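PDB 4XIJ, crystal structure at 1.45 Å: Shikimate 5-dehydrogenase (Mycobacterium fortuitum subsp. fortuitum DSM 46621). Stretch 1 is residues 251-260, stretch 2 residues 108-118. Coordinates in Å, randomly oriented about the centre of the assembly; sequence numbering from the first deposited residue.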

# COMPACT_ATOMS: atom_id res chain seq x y z
N ASN A 251 1.33 -5.50 5.99
CA ASN A 251 1.87 -4.32 6.63
C ASN A 251 0.93 -3.09 6.55
O ASN A 251 0.89 -2.32 7.51
CB ASN A 251 3.25 -4.02 6.05
CG ASN A 251 4.32 -4.91 6.67
OD1 ASN A 251 4.84 -4.61 7.76
ND2 ASN A 251 4.63 -6.02 6.00
N GLN A 252 0.13 -2.98 5.50
CA GLN A 252 -0.93 -1.97 5.44
C GLN A 252 -1.89 -2.11 6.62
O GLN A 252 -2.36 -1.13 7.20
CB GLN A 252 -1.76 -2.09 4.13
CG GLN A 252 -1.06 -1.66 2.87
CD GLN A 252 -1.77 -2.18 1.63
OE1 GLN A 252 -2.97 -2.53 1.68
NE2 GLN A 252 -1.05 -2.21 0.51
N ALA A 253 -2.22 -3.36 6.93
CA ALA A 253 -3.22 -3.66 7.92
C ALA A 253 -2.67 -3.49 9.33
O ALA A 253 -3.42 -3.10 10.23
CB ALA A 253 -3.75 -5.11 7.72
N PHE A 254 -1.38 -3.82 9.54
CA PHE A 254 -0.78 -3.68 10.89
C PHE A 254 -1.05 -2.26 11.38
O PHE A 254 -1.50 -2.02 12.53
CB PHE A 254 0.73 -3.86 10.88
CG PHE A 254 1.24 -5.25 10.72
CD1 PHE A 254 0.47 -6.37 11.01
CD2 PHE A 254 2.56 -5.43 10.31
CE1 PHE A 254 1.02 -7.65 10.93
CE2 PHE A 254 3.11 -6.70 10.20
CZ PHE A 254 2.34 -7.82 10.51
N ALA A 255 -0.78 -1.30 10.50
CA ALA A 255 -0.83 0.09 10.91
C ALA A 255 -2.28 0.57 11.20
O ALA A 255 -2.55 1.29 12.16
CB ALA A 255 -0.15 0.94 9.82
N GLN A 256 -3.23 0.09 10.41
CA GLN A 256 -4.63 0.39 10.67
C GLN A 256 -5.10 -0.21 11.98
O GLN A 256 -5.80 0.45 12.77
CB GLN A 256 -5.50 -0.14 9.54
CG GLN A 256 -5.19 0.54 8.20
CD GLN A 256 -6.06 0.05 7.09
OE1 GLN A 256 -6.55 -1.09 7.15
NE2 GLN A 256 -6.26 0.88 6.07
N VAL A 257 -4.74 -1.48 12.23
CA VAL A 257 -5.17 -2.12 13.49
C VAL A 257 -4.62 -1.34 14.69
O VAL A 257 -5.38 -1.13 15.68
CB VAL A 257 -4.74 -3.59 13.53
CG1 VAL A 257 -4.89 -4.20 14.96
CG2 VAL A 257 -5.55 -4.39 12.49
N GLU A 258 -3.36 -0.89 14.62
CA GLU A 258 -2.78 -0.19 15.75
C GLU A 258 -3.50 1.14 15.95
O GLU A 258 -3.79 1.55 17.09
CB GLU A 258 -1.28 -0.01 15.56
CG GLU A 258 -0.60 -1.35 15.59
CD GLU A 258 0.91 -1.22 15.70
OE1 GLU A 258 1.46 -0.10 15.57
OE2 GLU A 258 1.58 -2.27 15.91
N GLN A 259 -3.78 1.86 14.86
CA GLN A 259 -4.46 3.13 15.02
C GLN A 259 -5.90 2.98 15.51
O GLN A 259 -6.40 3.85 16.26
CB GLN A 259 -4.45 3.91 13.69
CG GLN A 259 -3.02 4.39 13.35
CD GLN A 259 -2.99 5.27 12.12
OE1 GLN A 259 -3.78 6.20 12.01
NE2 GLN A 259 -2.09 4.98 11.18
N PHE A 260 -6.60 1.93 15.06
CA PHE A 260 -8.01 1.78 15.46
C PHE A 260 -8.11 1.30 16.92
O PHE A 260 -9.04 1.70 17.63
CB PHE A 260 -8.77 0.76 14.60
CG PHE A 260 -8.96 1.12 13.11
CD1 PHE A 260 -8.38 2.26 12.52
CD2 PHE A 260 -9.74 0.28 12.30
CE1 PHE A 260 -8.56 2.53 11.16
CE2 PHE A 260 -9.92 0.54 10.91
CZ PHE A 260 -9.33 1.67 10.35
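Stretch 2 (108-118) WRADNTDVDGV

Polar side chains that are covered when two segments pack usually need partners, and the contact between residues 251-260 and 108-118 of this shikimate 5-dehydrogenase is a compact example of how that debt is paid. Stretch 1 is helical throughout, part of a longer helix. Stretch 2 changes conformation along its length: Trp-108 to Asp-111 form a strand, a short connection follows, and from Asp-114 the chain is helical. The two helices run with an angle of 131° between their N-to-C directions, nearer antiparallel than parallel, and their axes approach to 7.2 Å. The strand lies toward the C-terminal part of stretch 1, while the second helix meets its beginning. Together the stretches bury 485 Å².

The CA atoms that come nearest each other across the contact are those of Gln-252 and Gly-117, 4.5 Å apart. Glycine makes this possible: an ideal CB on Gly-117 would lie 2.9 Å from Gln-252 CG, a clash, whereas the existing Gly-117 CA sits 3.9 Å from that same CG. Beside it, Asn-251 CB rests 3.3 Å from Asp-116 O.

Thr-113 is the pivot of the contact. Its OG1 donates to the carbonyl of Gln-252, Thr-113 OG1 to Gln-252 O being 2.9 Å. In a helix this oxygen would ordinarily be expected to serve the amide four residues on; here the threonine hydroxyl supplies a donor from across the interface. A CA-H...O contact runs the other way, with Gln-252 CA 3.5 Å from Thr-113 O, an oxygen that also accepts from Gly-117 N at 3.0 Å in the first turn of the second helix. The methyl of Thr-113 packs against Ala-255, CG2 to CB 3.6 Å, and the same Ala-255 CB lies 3.1 Å from Asp-116 OD2, a carboxylate oxygen satisfied elsewhere in the structure.

Gln-259 shows how well an amide suits a mixed neighbourhood. Its two ends have opposite characters and each finds its complement on the strand: Arg-109 NH2 donates to Gln-259 OE1 (2.9 Å, 164°), near the plane of the guanidinium, and Gln-259 NE2 donates to Asp-111 OD2 (2.9 Å, 158°). Arg-109 and Asp-111 both direct their CA-to-CB bonds toward the helix, while that of Ala-110 between them points away. Water completes the network. Water 1 donates to Arg-109 O and Gln-259 OE1 and accepts from Arg-109 NE; water 2 links Arg-109 NH2 to Gln-259 O, at 3.1 and 2.8 Å from these atoms.

Proximity alone does not make a bond. Asp-114 OD1 stands 3.3 Å from Gln-252 NE2, but the angle is poor; the amide nitrogen instead donates to water 4, 2.8 Å from Gln-252 NE2, which in turn donates to Asp-114 O, also at 2.8 Å. The start of the second helix is secured within its own stretch: Asn-112 OD1 caps it, accepting from Val-115 N at 3.3 Å.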

# COMPACT_ATOMS: atom_id res chain seq x y z
N TRP A 108 -12.06 13.22 12.06
CA TRP A 108 -11.55 12.05 11.34
C TRP A 108 -10.18 12.41 10.81
O TRP A 108 -10.00 13.47 10.19
CB TRP A 108 -12.46 11.67 10.17
CG TRP A 108 -13.72 10.99 10.54
CD1 TRP A 108 -14.97 11.56 10.70
CD2 TRP A 108 -13.90 9.58 10.78
NE1 TRP A 108 -15.90 10.59 11.00
CE2 TRP A 108 -15.27 9.37 11.07
CE3 TRP A 108 -13.03 8.47 10.76
CZ2 TRP A 108 -15.79 8.10 11.32
CZ3 TRP A 108 -13.55 7.20 11.03
CH2 TRP A 108 -14.92 7.04 11.32
N ARG A 109 -9.22 11.54 11.06
CA ARG A 109 -7.86 11.74 10.59
C ARG A 109 -7.55 10.78 9.42
O ARG A 109 -7.69 9.54 9.56
CB ARG A 109 -6.86 11.53 11.74
CG ARG A 109 -5.37 11.78 11.34
CD ARG A 109 -4.44 11.51 12.57
NE ARG A 109 -4.35 10.07 12.80
CZ ARG A 109 -4.50 9.46 13.99
NH1 ARG A 109 -4.71 10.17 15.10
NH2 ARG A 109 -4.44 8.13 14.06
N ALA A 110 -7.11 11.33 8.30
CA ALA A 110 -6.72 10.54 7.15
C ALA A 110 -5.26 10.12 7.20
O ALA A 110 -4.40 10.92 7.54
CB ALA A 110 -6.91 11.33 5.87
N ASP A 111 -4.99 8.86 6.85
CA ASP A 111 -3.61 8.42 6.74
C ASP A 111 -3.48 7.54 5.52
O ASP A 111 -4.50 7.11 4.92
CB ASP A 111 -3.16 7.67 8.02
CG ASP A 111 -1.64 7.44 8.11
OD1 ASP A 111 -0.83 8.08 7.39
OD2 ASP A 111 -1.25 6.62 8.98
N ASN A 112 -2.24 7.29 5.12
CA ASN A 112 -2.00 6.36 4.03
C ASN A 112 -1.09 5.23 4.48
O ASN A 112 0.11 5.43 4.61
CB ASN A 112 -1.41 7.11 2.81
CG ASN A 112 -1.39 6.22 1.59
OD1 ASN A 112 -0.80 5.12 1.65
ND2 ASN A 112 -2.06 6.64 0.49
N THR A 113 -1.66 4.06 4.77
CA THR A 113 -0.82 2.97 5.21
C THR A 113 -0.38 2.08 4.05
O THR A 113 0.36 1.12 4.27
CB THR A 113 -1.50 2.10 6.28
OG1 THR A 113 -2.57 1.33 5.67
CG2 THR A 113 -2.01 2.97 7.44
N ASP A 114 -0.75 2.42 2.80
CA ASP A 114 -0.13 1.76 1.64
C ASP A 114 1.39 2.03 1.69
O ASP A 114 2.19 1.19 1.24
CB ASP A 114 -0.76 2.24 0.31
CG ASP A 114 -2.20 1.84 0.19
OD1 ASP A 114 -2.52 0.70 0.53
OD2 ASP A 114 -3.03 2.65 -0.23
N VAL A 115 1.78 3.19 2.24
CA VAL A 115 3.20 3.47 2.42
C VAL A 115 3.86 2.39 3.33
O VAL A 115 4.96 1.87 3.02
CB VAL A 115 3.39 4.88 3.00
CG1 VAL A 115 4.79 5.06 3.43
CG2 VAL A 115 2.99 5.92 1.92
N ASP A 116 3.19 2.04 4.44
CA ASP A 116 3.70 1.00 5.31
C ASP A 116 3.73 -0.35 4.60
O ASP A 116 4.58 -1.21 4.92
CB ASP A 116 2.80 0.79 6.54
CG ASP A 116 2.68 2.00 7.42
OD1 ASP A 116 3.69 2.52 7.84
OD2 ASP A 116 1.55 2.43 7.67
N GLY A 117 2.77 -0.60 3.71
CA GLY A 117 2.80 -1.82 2.93
C GLY A 117 4.17 -2.03 2.27
O GLY A 117 4.75 -3.13 2.32
N VAL A 118 4.69 -0.97 1.66
CA VAL A 118 5.95 -1.10 0.95
C VAL A 118 7.13 -1.00 1.92
O VAL A 118 8.06 -1.81 1.83
CB VAL A 118 6.04 -0.02 -0.14
CG1 VAL A 118 7.46 0.04 -0.78
CG2 VAL A 118 4.99 -0.27 -1.19
O HOH W 1 -5.11 8.35 10.50
O HOH W 2 -5.33 6.43 16.50
O HOH W 3 -2.89 8.76 11.32
O HOH W 4 1.32 -0.99 -0.25